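Long-range contacts in digeranylgeranylglycerophospholipid reductase (Sulfolobus acidocaldarius, PDB 4OPC), which catalyses the FAD-dependent hydrogenation of the isoprenoid double bonds in geranylgeranylated glycerophospholipids, giving the saturated archaeol lipids of archaeal membranes: residues Ala186-Leu191 against Leu262-Gly267; Val227-Gly232 against Glu244-Tyr249; Leu203-Asp208 against Trp218-Gly223. All coordinates share one frame; numbering follows the deposited sequence.

All three contacts involve one mixed sheet of the catalytic domain. Contacts 1 and 3 are antiparallel strand pairs held by backbone hydrogen bonds. Contact 1 lies at the outermost strand, 261-271, where Leu263, Lys265 and Gly267 are exposed; contact 3 is buried farther into the sheet, against the lipid and flavin, and relies on aromatic and apolar packing and a guanidinium laid on a tyrosine. Contact 2, also buried where the residues meet, sets helix 242-253 on one face of the sheet and has no hydrogen bond between its segments. Strand 183-193 of contact 1 neighbours strand 226-234 of contact 2, which in turn neighbours strand 216-221 of contact 3, through Gly230 O and Trp218 N.

Contact 1: Ala186-Leu191 against Leu262-Gly267. With FDA (dihydroflavine-adenine dinucleotide), chain B.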
loop_
_atom_site.group_PDB
_atom_site.type_symbol
_atom_site.label_atom_id
_atom_site.label_comp_id
_atom_site.label_asym_id
_atom_site.label_seq_id
_atom_site.Cartn_x
_atom_site.Cartn_y
_atom_site.Cartn_z
ATOM N N ALA A 186 6.999 -9.774 3.077
ATOM C CA ALA A 186 6.674 -10.435 1.826
ATOM C C ALA A 186 7.948 -10.624 1.004
ATOM O O ALA A 186 8.894 -9.840 1.107
ATOM C CB ALA A 186 5.627 -9.648 1.060
ATOM N N TYR A 187 7.984 -11.686 0.209
ATOM C CA TYR A 187 9.169 -12.072 -0.533
ATOM C C TYR A 187 8.730 -12.623 -1.868
ATOM O O TYR A 187 7.711 -13.331 -1.931
ATOM C CB TYR A 187 9.917 -13.169 0.234
ATOM C CG TYR A 187 11.073 -13.751 -0.539
ATOM C CD1 TYR A 187 12.301 -13.108 -0.577
ATOM C CD2 TYR A 187 10.934 -14.941 -1.247
ATOM C CE1 TYR A 187 13.345 -13.626 -1.294
ATOM C CE2 TYR A 187 11.982 -15.462 -1.971
ATOM C CZ TYR A 187 13.187 -14.806 -1.987
ATOM O OH TYR A 187 14.268 -15.291 -2.700
ATOM N N ARG A 188 9.469 -12.324 -2.928
ATOM C CA ARG A 188 9.125 -12.858 -4.236
ATOM C C ARG A 188 10.346 -13.110 -5.105
ATOM O O ARG A 188 11.410 -12.501 -4.917
ATOM C CB ARG A 188 8.168 -11.913 -4.978
ATOM C CG ARG A 188 8.760 -10.550 -5.396
ATOM C CD ARG A 188 9.468 -10.622 -6.770
ATOM N NE ARG A 188 9.952 -9.335 -7.258
ATOM C CZ ARG A 188 11.086 -8.765 -6.868
ATOM N NH1 ARG A 188 11.847 -9.354 -5.959
ATOM N NH2 ARG A 188 11.465 -7.597 -7.388
ATOM N N GLU A 189 10.164 -13.984 -6.091
ATOM C CA GLU A 189 11.129 -14.176 -7.162
ATOM C C GLU A 189 10.437 -14.055 -8.510
ATOM O O GLU A 189 9.232 -14.270 -8.616
ATOM C CB GLU A 189 11.830 -15.541 -7.037
ATOM C CG GLU A 189 12.447 -15.746 -5.674
ATOM C CD GLU A 189 13.191 -17.047 -5.517
ATOM O OE1 GLU A 189 12.938 -17.998 -6.297
ATOM O OE2 GLU A 189 14.030 -17.119 -4.594
ATOM N N VAL A 190 11.183 -13.668 -9.536
ATOM C CA VAL A 190 10.676 -13.765 -10.894
ATOM C C VAL A 190 11.454 -14.868 -11.599
ATOM O O VAL A 190 12.685 -14.838 -11.634
ATOM C CB VAL A 190 10.776 -12.433 -11.660
ATOM C CG1 VAL A 190 10.436 -12.644 -13.130
ATOM C CG2 VAL A 190 9.849 -11.411 -11.040
ATOM N N LEU A 191 10.726 -15.847 -12.134
ATOM C CA LEU A 191 11.327 -17.020 -12.758
ATOM C C LEU A 191 10.707 -17.313 -14.115
ATOM O O LEU A 191 9.543 -17.002 -14.359
ATOM C CB LEU A 191 11.125 -18.240 -11.852
ATOM C CG LEU A 191 11.802 -18.181 -10.482
ATOM C CD1 LEU A 191 10.842 -18.644 -9.412
ATOM C CD2 LEU A 191 13.056 -19.039 -10.474
ATOM N N LEU A 262 16.358 -17.658 -12.733
ATOM C CA LEU A 262 15.802 -16.600 -11.913
ATOM C C LEU A 262 16.219 -15.210 -12.444
ATOM O O LEU A 262 17.385 -14.994 -12.806
ATOM C CB LEU A 262 16.269 -16.821 -10.482
ATOM C CG LEU A 262 15.759 -15.885 -9.395
ATOM C CD1 LEU A 262 15.583 -16.662 -8.101
ATOM C CD2 LEU A 262 16.728 -14.733 -9.205
ATOM N N LEU A 263 15.268 -14.280 -12.517
ATOM C CA LEU A 263 15.549 -12.922 -12.998
ATOM C C LEU A 263 15.715 -11.906 -11.865
ATOM O O LEU A 263 16.445 -10.927 -12.010
ATOM C CB LEU A 263 14.469 -12.429 -13.972
ATOM C CG LEU A 263 14.402 -12.994 -15.401
ATOM C CD1 LEU A 263 13.692 -14.317 -15.448
ATOM C CD2 LEU A 263 13.718 -11.994 -16.322
ATOM N N VAL A 264 15.029 -12.131 -10.749
ATOM C CA VAL A 264 15.113 -11.233 -9.604
ATOM C C VAL A 264 14.611 -11.951 -8.352
ATOM O O VAL A 264 13.808 -12.877 -8.440
ATOM C CB VAL A 264 14.289 -9.940 -9.845
ATOM C CG1 VAL A 264 12.821 -10.173 -9.572
ATOM C CG2 VAL A 264 14.810 -8.781 -8.996
ATOM N N LYS A 265 15.092 -11.536 -7.187
ATOM C CA LYS A 265 14.646 -12.103 -5.920
ATOM C C LYS A 265 14.813 -11.091 -4.791
ATOM O O LYS A 265 15.766 -10.290 -4.779
ATOM C CB LYS A 265 15.427 -13.378 -5.608
ATOM C CG LYS A 265 16.916 -13.134 -5.459
ATOM C CD LYS A 265 17.717 -14.423 -5.428
ATOM C CE LYS A 265 17.349 -15.285 -4.237
ATOM N NZ LYS A 265 18.323 -16.414 -4.083
ATOM N N GLY A 266 13.886 -11.112 -3.839
ATOM C CA GLY A 266 13.984 -10.206 -2.716
ATOM C C GLY A 266 12.685 -10.015 -1.982
ATOM O O GLY A 266 11.617 -10.331 -2.493
ATOM N N GLY A 267 12.789 -9.457 -0.782
ATOM C CA GLY A 267 11.647 -9.216 0.067
ATOM C C GLY A 267 11.709 -7.855 0.733
ATOM O O GLY A 267 12.728 -7.171 0.701
HETATM P PA FDA B . 8.957 2.622 -1.977
HETATM O O1A FDA B . 9.549 1.822 -0.883
HETATM O O2A FDA B . 8.704 1.919 -3.306
HETATM O O5B FDA B . 9.890 3.867 -2.269
HETATM C C5B FDA B . 10.508 4.591 -1.186
HETATM C C4B FDA B . 11.726 5.277 -1.743
HETATM O O4B FDA B . 12.269 6.170 -0.749
HETATM C C3B FDA B . 12.865 4.341 -2.160
HETATM O O3B FDA B . 13.177 4.497 -3.543
HETATM C C2B FDA B . 14.013 4.704 -1.198
HETATM O O2B FDA B . 15.291 4.596 -1.805
HETATM C C1B FDA B . 13.679 6.146 -0.847
HETATM N N9A FDA B . 14.179 6.654 0.424
HETATM C C8A FDA B . 13.912 6.161 1.678
HETATM N N7A FDA B . 14.433 6.872 2.653
HETATM C C5A FDA B . 15.076 7.909 1.993
HETATM C C6A FDA B . 15.779 9.036 2.462
HETATM N N6A FDA B . 15.914 9.343 3.753
HETATM N N1A FDA B . 16.248 9.904 1.543
HETATM C C2A FDA B . 16.080 9.624 0.247
HETATM N N3A FDA B . 15.403 8.618 -0.312
HETATM C C4A FDA B . 14.899 7.806 0.625
HETATM N N1 FDA B . 1.524 -3.375 -4.341
HETATM C C2 FDA B . 0.787 -3.441 -5.496
HETATM O O2 FDA B . 0.095 -2.498 -5.868
HETATM N N3 FDA B . 0.882 -4.592 -6.233
HETATM C C4 FDA B . 1.552 -5.748 -5.891
HETATM O O4 FDA B . 1.662 -6.655 -6.714
HETATM C C4X FDA B . 2.242 -5.650 -4.663
HETATM N N5 FDA B . 2.974 -6.717 -4.232
HETATM C C5X FDA B . 3.914 -6.557 -3.236
HETATM C C6 FDA B . 4.849 -7.551 -2.981
HETATM C C7 FDA B . 5.859 -7.378 -2.048
HETATM C C7M FDA B . 6.923 -8.435 -1.907
HETATM C C8 FDA B . 5.914 -6.189 -1.305
HETATM C C8M FDA B . 7.044 -5.942 -0.332
HETATM C C9 FDA B . 4.964 -5.193 -1.542
HETATM C C9A FDA B . 3.980 -5.354 -2.511
HETATM N N10 FDA B . 3.029 -4.351 -2.807
HETATM C C10 FDA B . 2.260 -4.462 -3.945
HETATM C "C1'" FDA B . 3.053 -3.036 -2.120
HETATM C "C2'" FDA B . 3.788 -1.988 -2.975
HETATM O "O2'" FDA B . 5.007 -2.527 -3.495
HETATM C "C3'" FDA B . 4.122 -0.752 -2.135
HETATM O "O3'" FDA B . 2.954 -0.372 -1.421
HETATM C "C4'" FDA B . 4.570 0.481 -2.933
HETATM O "O4'" FDA B . 5.580 0.154 -3.886
HETATM C "C5'" FDA B . 5.057 1.579 -2.016
HETATM O "O5'" FDA B . 5.567 2.680 -2.794
HETATM P P FDA B . 6.296 3.890 -2.064
HETATM O O1P FDA B . 6.677 4.846 -3.118
HETATM O O2P FDA B . 5.479 4.408 -0.889
HETATM O O3P FDA B . 7.592 3.239 -1.386
HETATM O O HOH W 1 14.242 -7.851 -5.468
#
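Arg188 sets CG between its backbone N and carbonyl carbon (chi1 67°), and a bend at chi2 (87°) places CD. Strands 186-191 and 262-267 run antiparallel at the margin of the mixed sheet, 261-271 being its outermost strand in this chain. Val264 CG1 sits over the centre of the Arg188 guanidinium, 3.5 Å from Arg188 CZ, and also packs on CG2 of Val190. Backbone bonds fix the register: Arg188 N gives to Gly266 O at 3.0 Å, nearly straight at 170°, with Gly266 N answering to Arg188 O, and Leu263 N gives to Val190 O at 2.8 Å. On the face of Tyr187, Glu189 and Lys265, Gly267 brings no side chain, and the Tyr187 ring comes close to the backbone of Gly266 and Gly267, CD1 being 3.4 Å from Gly266 C. Tyr187 OH donates to the anti lone pair of Glu189 OE2 at 2.6 Å. Lys265 runs alongside, but its NZ stays 4.4 Å from Glu189 OE2, longer than a salt bridge. Strand 183-193 also reaches the flavin of the FAD pocket, where Ala186 CB meets the methyl C7M of the dihydroflavin at 3.5 Å.

Contact 2: Val227-Gly232 against Glu244-Tyr249; sequences VNVGLG and EYYKKY
Leu231 and Tyr246 carry the close packing where helix 242-253 crosses one face of the sheet at 126° to strand 227-232, the segment axes 9.0 Å apart at their nearest. Strand, helix and strand 261-271 form a beta-alpha-beta crossover that passes over strand 183-193, which lies between its two parallel strands. The branches of Leu231 divide the work: CD1 touches Tyr245 CB at 3.7 Å and CD2 reaches Tyr246 CB at 3.9 Å. Tyr246 holds CG anti to its backbone N (chi1 -177°), and its ring meets the strand by its edge, with CE1 3.7 Å from Val229 O and OH 3.6 Å from Val229 CG1. The ring also meets Tyr187 edge-to-face, and its hydroxyl is hydrogen-bonded to Glu189 OE1. An alanine at Tyr246 would probably leave Glu189 OE1 without that hydroxyl and open a gap beside Val229, while the CB contact with Leu231 remained. The opposite side of the helix is exposed, and there Lys247 NZ and Glu244 OE2 form a salt bridge at 3.2 Å within the helix. No hydrogen bond joins the two segments, which implies that apolar fit seats the helix on this strand, while the polar tip of Tyr246 ties it to the next strand.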
loop_
_atom_site.group_PDB
_atom_site.type_symbol
_atom_site.label_atom_id
_atom_site.label_comp_id
_atom_site.label_asym_id
_atom_site.label_seq_id
_atom_site.Cartn_x
_atom_site.Cartn_y
_atom_site.Cartn_z
ATOM N N VAL A 227 6.982 -15.624 -14.521
ATOM C CA VAL A 227 6.067 -15.414 -13.408
ATOM C C VAL A 227 6.746 -14.771 -12.205
ATOM O O VAL A 227 7.902 -15.057 -11.902
ATOM C CB VAL A 227 5.367 -16.751 -12.998
ATOM C CG1 VAL A 227 6.375 -17.777 -12.478
ATOM C CG2 VAL A 227 4.268 -16.508 -11.963
ATOM N N ASN A 228 6.011 -13.873 -11.557
ATOM C CA ASN A 228 6.373 -13.301 -10.264
ATOM C C ASN A 228 5.631 -14.129 -9.203
ATOM O O ASN A 228 4.398 -14.101 -9.128
ATOM C CB ASN A 228 5.982 -11.804 -10.254
ATOM C CG ASN A 228 6.332 -11.083 -8.960
ATOM O OD1 ASN A 228 6.048 -11.562 -7.860
ATOM N ND2 ASN A 228 6.925 -9.897 -9.094
ATOM N N VAL A 229 6.383 -14.908 -8.433
ATOM C CA VAL A 229 5.793 -15.818 -7.448
ATOM C C VAL A 229 6.314 -15.456 -6.063
ATOM O O VAL A 229 7.504 -15.193 -5.883
ATOM C CB VAL A 229 6.060 -17.316 -7.803
ATOM C CG1 VAL A 229 7.529 -17.556 -8.118
ATOM C CG2 VAL A 229 5.589 -18.225 -6.683
ATOM N N GLY A 230 5.431 -15.401 -5.079
ATOM C CA GLY A 230 5.859 -14.993 -3.756
ATOM C C GLY A 230 4.828 -15.260 -2.682
ATOM O O GLY A 230 3.797 -15.903 -2.915
ATOM N N LEU A 231 5.119 -14.756 -1.489
ATOM C CA LEU A 231 4.186 -14.865 -0.378
ATOM C C LEU A 231 4.370 -13.726 0.599
ATOM O O LEU A 231 5.417 -13.077 0.637
ATOM C CB LEU A 231 4.327 -16.210 0.364
ATOM C CG LEU A 231 5.469 -16.306 1.374
ATOM C CD1 LEU A 231 5.211 -17.453 2.356
ATOM C CD2 LEU A 231 6.818 -16.494 0.682
ATOM N N GLY A 232 3.337 -13.496 1.395
ATOM C CA GLY A 232 3.390 -12.561 2.501
ATOM C C GLY A 232 2.931 -13.287 3.750
ATOM O O GLY A 232 2.030 -14.144 3.686
ATOM N N GLU A 244 12.420 -19.361 4.413
ATOM C CA GLU A 244 12.257 -20.789 4.646
ATOM C C GLU A 244 10.858 -21.251 4.242
ATOM O O GLU A 244 10.707 -22.333 3.688
ATOM C CB GLU A 244 12.602 -21.163 6.090
ATOM C CG GLU A 244 14.100 -21.083 6.406
ATOM C CD GLU A 244 14.950 -22.029 5.557
ATOM O OE1 GLU A 244 14.529 -23.187 5.323
ATOM O OE2 GLU A 244 16.045 -21.612 5.119
ATOM N N TYR A 245 9.840 -20.432 4.494
ATOM C CA TYR A 245 8.500 -20.742 3.985
ATOM C C TYR A 245 8.535 -20.844 2.469
ATOM O O TYR A 245 7.960 -21.763 1.885
ATOM C CB TYR A 245 7.491 -19.650 4.352
ATOM C CG TYR A 245 6.898 -19.743 5.737
ATOM C CD1 TYR A 245 5.730 -20.460 5.967
ATOM C CD2 TYR A 245 7.490 -19.089 6.811
ATOM C CE1 TYR A 245 5.175 -20.542 7.239
ATOM C CE2 TYR A 245 6.942 -19.155 8.078
ATOM C CZ TYR A 245 5.786 -19.883 8.287
ATOM O OH TYR A 245 5.246 -19.954 9.550
ATOM N N TYR A 246 9.195 -19.881 1.834
ATOM C CA TYR A 246 9.274 -19.858 0.376
ATOM C C TYR A 246 9.921 -21.125 -0.174
ATOM O O TYR A 246 9.372 -21.772 -1.064
ATOM C CB TYR A 246 10.026 -18.616 -0.123
ATOM C CG TYR A 246 10.071 -18.508 -1.635
ATOM C CD1 TYR A 246 9.057 -17.854 -2.339
ATOM C CD2 TYR A 246 11.124 -19.058 -2.357
ATOM C CE1 TYR A 246 9.103 -17.749 -3.731
ATOM C CE2 TYR A 246 11.181 -18.966 -3.742
ATOM C CZ TYR A 246 10.170 -18.312 -4.422
ATOM O OH TYR A 246 10.233 -18.240 -5.797
ATOM N N LYS A 247 11.084 -21.492 0.357
ATOM C CA LYS A 247 11.767 -22.693 -0.094
ATOM C C LYS A 247 10.929 -23.952 0.114
ATOM O O LYS A 247 10.908 -24.847 -0.733
ATOM C CB LYS A 247 13.100 -22.828 0.633
ATOM C CG LYS A 247 14.156 -21.832 0.182
ATOM C CD LYS A 247 15.329 -21.802 1.153
ATOM C CE LYS A 247 15.826 -23.205 1.472
ATOM N NZ LYS A 247 16.894 -23.182 2.513
ATOM N N LYS A 248 10.232 -24.016 1.240
ATOM C CA LYS A 248 9.500 -25.224 1.596
ATOM C C LYS A 248 8.272 -25.445 0.711
ATOM O O LYS A 248 7.988 -26.578 0.313
ATOM C CB LYS A 248 9.082 -25.182 3.069
ATOM C CG LYS A 248 8.431 -26.461 3.569
ATOM C CD LYS A 248 8.136 -26.381 5.061
ATOM C CE LYS A 248 7.585 -27.695 5.595
ATOM N NZ LYS A 248 8.560 -28.810 5.441
ATOM N N TYR A 249 7.568 -24.366 0.380
ATOM C CA TYR A 249 6.265 -24.507 -0.270
ATOM C C TYR A 249 6.200 -24.052 -1.734
ATOM O O TYR A 249 5.154 -24.174 -2.362
ATOM C CB TYR A 249 5.177 -23.818 0.560
ATOM C CG TYR A 249 5.035 -24.409 1.942
ATOM C CD1 TYR A 249 4.634 -25.726 2.105
ATOM C CD2 TYR A 249 5.311 -23.655 3.076
ATOM C CE1 TYR A 249 4.507 -26.283 3.366
ATOM C CE2 TYR A 249 5.183 -24.201 4.346
ATOM C CZ TYR A 249 4.779 -25.519 4.481
ATOM O OH TYR A 249 4.645 -26.087 5.731
#

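Contact 3: Leu203-Asp208 against Trp218-Gly223. With PGT ((1S)-2-{[{[(2R)-2,3-dihydroxypropyl]oxy}(hydroxy)phosphoryl]oxy}-1-[(palmitoyloxy)methyl]ethyl stearate), chain C.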
loop_
_atom_site.group_PDB
_atom_site.type_symbol
_atom_site.label_atom_id
_atom_site.label_comp_id
_atom_site.label_asym_id
_atom_site.label_seq_id
_atom_site.Cartn_x
_atom_site.Cartn_y
_atom_site.Cartn_z
ATOM N N LEU A 203 -4.053 -13.328 -12.591
ATOM C CA LEU A 203 -3.233 -13.515 -11.401
ATOM C C LEU A 203 -3.791 -14.668 -10.580
ATOM O O LEU A 203 -4.990 -14.956 -10.637
ATOM C CB LEU A 203 -3.266 -12.266 -10.534
ATOM C CG LEU A 203 -2.893 -10.955 -11.224
ATOM C CD1 LEU A 203 -2.981 -9.833 -10.212
ATOM C CD2 LEU A 203 -1.502 -11.032 -11.856
ATOM N N ARG A 204 -2.921 -15.328 -9.821
ATOM C CA ARG A 204 -3.365 -16.363 -8.895
ATOM C C ARG A 204 -2.987 -15.982 -7.480
ATOM O O ARG A 204 -1.849 -15.619 -7.208
ATOM C CB ARG A 204 -2.756 -17.722 -9.239
ATOM C CG ARG A 204 -2.986 -18.160 -10.673
ATOM C CD ARG A 204 -2.225 -19.439 -10.982
ATOM N NE ARG A 204 -2.114 -19.644 -12.421
ATOM C CZ ARG A 204 -1.417 -20.623 -12.988
ATOM N NH1 ARG A 204 -0.754 -21.496 -12.237
ATOM N NH2 ARG A 204 -1.383 -20.729 -14.312
ATOM N N ILE A 205 -3.959 -16.076 -6.580
ATOM C CA ILE A 205 -3.745 -15.831 -5.160
ATOM C C ILE A 205 -4.190 -17.081 -4.416
ATOM O O ILE A 205 -5.303 -17.576 -4.635
ATOM C CB ILE A 205 -4.544 -14.611 -4.676
ATOM C CG1 ILE A 205 -3.942 -13.345 -5.293
ATOM C CG2 ILE A 205 -4.523 -14.519 -3.150
ATOM C CD1 ILE A 205 -4.677 -12.066 -4.920
ATOM N N PHE A 206 -3.323 -17.608 -3.556
ATOM C CA PHE A 206 -3.585 -18.845 -2.836
ATOM C C PHE A 206 -3.663 -18.551 -1.354
ATOM O O PHE A 206 -2.665 -18.182 -0.727
ATOM C CB PHE A 206 -2.463 -19.853 -3.086
ATOM C CG PHE A 206 -2.213 -20.163 -4.538
ATOM C CD1 PHE A 206 -2.873 -21.202 -5.167
ATOM C CD2 PHE A 206 -1.284 -19.431 -5.260
ATOM C CE1 PHE A 206 -2.615 -21.500 -6.503
ATOM C CE2 PHE A 206 -1.033 -19.726 -6.589
ATOM C CZ PHE A 206 -1.699 -20.750 -7.205
ATOM N N ILE A 207 -4.851 -18.715 -0.789
ATOM C CA ILE A 207 -5.026 -18.535 0.638
ATOM C C ILE A 207 -4.616 -19.819 1.347
ATOM O O ILE A 207 -5.029 -20.907 0.951
ATOM C CB ILE A 207 -6.487 -18.229 0.968
ATOM C CG1 ILE A 207 -6.963 -17.043 0.138
ATOM C CG2 ILE A 207 -6.638 -17.949 2.454
ATOM C CD1 ILE A 207 -6.140 -15.786 0.339
ATOM N N ASP A 208 -3.786 -19.702 2.380
ATOM C CA ASP A 208 -3.397 -20.863 3.165
ATOM C C ASP A 208 -2.705 -20.433 4.457
ATOM O O ASP A 208 -1.588 -19.912 4.432
ATOM C CB ASP A 208 -2.486 -21.793 2.354
ATOM C CG ASP A 208 -2.332 -23.158 2.993
ATOM O OD1 ASP A 208 -2.121 -23.241 4.222
ATOM O OD2 ASP A 208 -2.420 -24.172 2.278
ATOM N N TRP A 218 1.225 -16.086 -3.964
ATOM C CA TRP A 218 0.740 -15.619 -5.249
ATOM C C TRP A 218 1.584 -16.096 -6.406
ATOM O O TRP A 218 2.753 -16.450 -6.239
ATOM C CB TRP A 218 0.628 -14.095 -5.276
ATOM C CG TRP A 218 1.927 -13.337 -5.339
ATOM C CD1 TRP A 218 2.665 -13.066 -6.457
ATOM C CD2 TRP A 218 2.602 -12.696 -4.245
ATOM N NE1 TRP A 218 3.774 -12.323 -6.120
ATOM C CE2 TRP A 218 3.754 -12.077 -4.771
ATOM C CE3 TRP A 218 2.349 -12.602 -2.869
ATOM C CZ2 TRP A 218 4.644 -11.358 -3.972
ATOM C CZ3 TRP A 218 3.230 -11.904 -2.079
ATOM C CH2 TRP A 218 4.366 -11.282 -2.633
ATOM N N TYR A 219 0.980 -16.064 -7.591
ATOM C CA TYR A 219 1.605 -16.479 -8.836
ATOM C C TYR A 219 1.055 -15.488 -9.864
ATOM O O TYR A 219 -0.085 -15.623 -10.320
ATOM C CB TYR A 219 1.201 -17.937 -9.120
ATOM C CG TYR A 219 1.733 -18.588 -10.381
ATOM C CD1 TYR A 219 1.141 -18.345 -11.614
ATOM C CD2 TYR A 219 2.778 -19.507 -10.324
ATOM C CE1 TYR A 219 1.590 -18.973 -12.761
ATOM C CE2 TYR A 219 3.237 -20.147 -11.473
ATOM C CZ TYR A 219 2.634 -19.871 -12.686
ATOM O OH TYR A 219 3.057 -20.484 -13.846
ATOM N N PHE A 220 1.854 -14.467 -10.176
ATOM C CA PHE A 220 1.423 -13.357 -11.025
ATOM C C PHE A 220 2.166 -13.468 -12.364
ATOM O O PHE A 220 3.355 -13.127 -12.439
ATOM C CB PHE A 220 1.786 -12.008 -10.372
ATOM C CG PHE A 220 0.943 -11.624 -9.176
ATOM C CD1 PHE A 220 -0.122 -12.395 -8.733
ATOM C CD2 PHE A 220 1.226 -10.446 -8.507
ATOM C CE1 PHE A 220 -0.879 -11.993 -7.635
ATOM C CE2 PHE A 220 0.484 -10.043 -7.423
ATOM C CZ PHE A 220 -0.577 -10.810 -6.983
ATOM N N PRO A 221 1.483 -13.937 -13.427
ATOM C CA PRO A 221 2.217 -14.102 -14.692
ATOM C C PRO A 221 2.663 -12.768 -15.281
ATOM O O PRO A 221 1.904 -11.789 -15.295
ATOM C CB PRO A 221 1.191 -14.773 -15.615
ATOM C CG PRO A 221 0.193 -15.441 -14.666
ATOM C CD PRO A 221 0.113 -14.476 -13.509
ATOM N N LYS A 222 3.903 -12.751 -15.757
ATOM C CA LYS A 222 4.472 -11.594 -16.442
ATOM C C LYS A 222 4.631 -11.862 -17.941
ATOM O O LYS A 222 5.264 -11.082 -18.660
ATOM C CB LYS A 222 5.824 -11.238 -15.827
ATOM C CG LYS A 222 5.725 -10.492 -14.500
ATOM C CD LYS A 222 7.112 -10.162 -13.958
ATOM C CE LYS A 222 7.054 -9.209 -12.774
ATOM N NZ LYS A 222 6.755 -7.806 -13.192
ATOM N N GLY A 223 4.046 -12.963 -18.399
ATOM C CA GLY A 223 4.126 -13.383 -19.785
ATOM C C GLY A 223 3.630 -14.811 -19.859
ATOM O O GLY A 223 3.095 -15.338 -18.878
HETATM C C48 PGT C . -4.499 -10.944 4.637
HETATM C C47 PGT C . -3.943 -9.562 4.908
HETATM C C46 PGT C . -2.517 -9.486 4.403
HETATM C C45 PGT C . -2.483 -9.857 2.934
HETATM C C44 PGT C . -1.295 -9.214 2.249
HETATM C C43 PGT C . -0.227 -10.257 1.976
HETATM C C42 PGT C . 1.005 -9.555 1.449
HETATM C C41 PGT C . 0.668 -8.991 0.092
HETATM C C40 PGT C . 1.913 -8.882 -0.754
HETATM C C39 PGT C . 1.483 -9.020 -2.197
HETATM C C38 PGT C . 0.454 -7.967 -2.520
HETATM C C37 PGT C . -0.090 -8.228 -3.904
HETATM C C36 PGT C . -1.036 -7.107 -4.255
HETATM C C35 PGT C . -1.864 -7.466 -5.467
HETATM C C34 PGT C . -2.756 -6.290 -5.815
HETATM C C33 PGT C . -3.836 -6.682 -6.799
HETATM C C32 PGT C . -4.109 -5.559 -7.782
HETATM C C31 PGT C . -5.015 -4.484 -7.203
HETATM O O31 PGT C . -4.629 -3.331 -7.238
HETATM O O2 PGT C . -6.272 -4.788 -6.623
HETATM C C2 PGT C . -7.420 -4.555 -7.418
HETATM C C1 PGT C . -7.864 -3.107 -7.421
HETATM O O3P PGT C . -6.947 -2.151 -6.926
HETATM P P PGT C . -7.352 -1.324 -5.634
HETATM O O1P PGT C . -8.008 -2.334 -4.718
HETATM O O2P PGT C . -6.141 -0.700 -4.959
HETATM O O4P PGT C . -8.393 -0.160 -5.946
HETATM C C4 PGT C . -9.122 -0.086 -7.154
HETATM C C5 PGT C . -10.124 1.045 -7.118
HETATM O O5 PGT C . -9.862 1.938 -8.176
HETATM C C6 PGT C . -10.023 1.768 -5.795
HETATM O O6 PGT C . -9.432 3.037 -5.955
HETATM C C3 PGT C . -8.630 -5.306 -6.890
HETATM O O3 PGT C . -8.501 -6.705 -6.968
HETATM C C11 PGT C . -9.148 -7.366 -5.907
HETATM O O11 PGT C . -10.263 -7.022 -5.570
HETATM C C12 PGT C . -8.450 -8.497 -5.179
HETATM C C13 PGT C . -9.453 -9.348 -4.429
HETATM C C14 PGT C . -8.715 -10.450 -3.697
HETATM C C15 PGT C . -8.498 -10.063 -2.250
HETATM C C16 PGT C . -7.886 -11.219 -1.486
HETATM C C17 PGT C . -8.698 -11.458 -0.232
HETATM C C18 PGT C . -8.326 -12.784 0.398
HETATM C C19 PGT C . -9.344 -13.148 1.460
HETATM C C20 PGT C . -10.667 -13.535 0.828
HETATM C C21 PGT C . -11.041 -14.941 1.251
HETATM C C22 PGT C . -12.545 -15.085 1.345
HETATM C C23 PGT C . -12.867 -16.205 2.311
HETATM C C24 PGT C . -14.342 -16.201 2.646
HETATM C C25 PGT C . -14.524 -16.168 4.148
HETATM C C26 PGT C . -15.426 -15.012 4.527
#
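Leu203 packs its branches on the Phe220 ring across the antiparallel hairpin of strands 202-206 and 216-221. Leu203 CD1 stands over one face of the Phe220 ring, a CH-pi contact 4.1 Å from the centroid and 14° off the normal, while CD2 reaches CG of that ring at 3.7 Å. Trp218 CD1 fills the opposite face, over its centre, and Ile205 CG1 closes against the ring edge at CE1, 4.1 Å away. The phenyl thus fills the slot between a leucine branch and an indole. Across the sheet, Arg204 runs extended from CG to NE and lays its guanidinium against the Tyr219 ring, planes 15° apart: Tyr219 CE1 lies over the guanidinium centre, 3.4 Å from Arg204 CZ, and NH1 stands over the ring near its rim. Arg204 NH2 bonds to Glu198 O and Tyr219 OH to Asp256 OD2, so both ends of the pair are held. Phe206 brings its edge to Tyr219 CB, with CE2 at 3.8 Å. Between the faces, Arg204 N and Tyr219 O, and Tyr219 N and Arg204 O, pair at 2.9 Å each. The Trp218 indole lines the lipid pocket, CZ3 lying 3.4 Å from C39 of the bound phospholipid, and both Trp218 and Phe220 touch the flavin cofactor. Strand 70-80 flanks the hairpin beyond Leu203 and Ile205, strand 226-234 lies beyond Trp218, and helix 242-253 packs over the face on which Tyr219 lies.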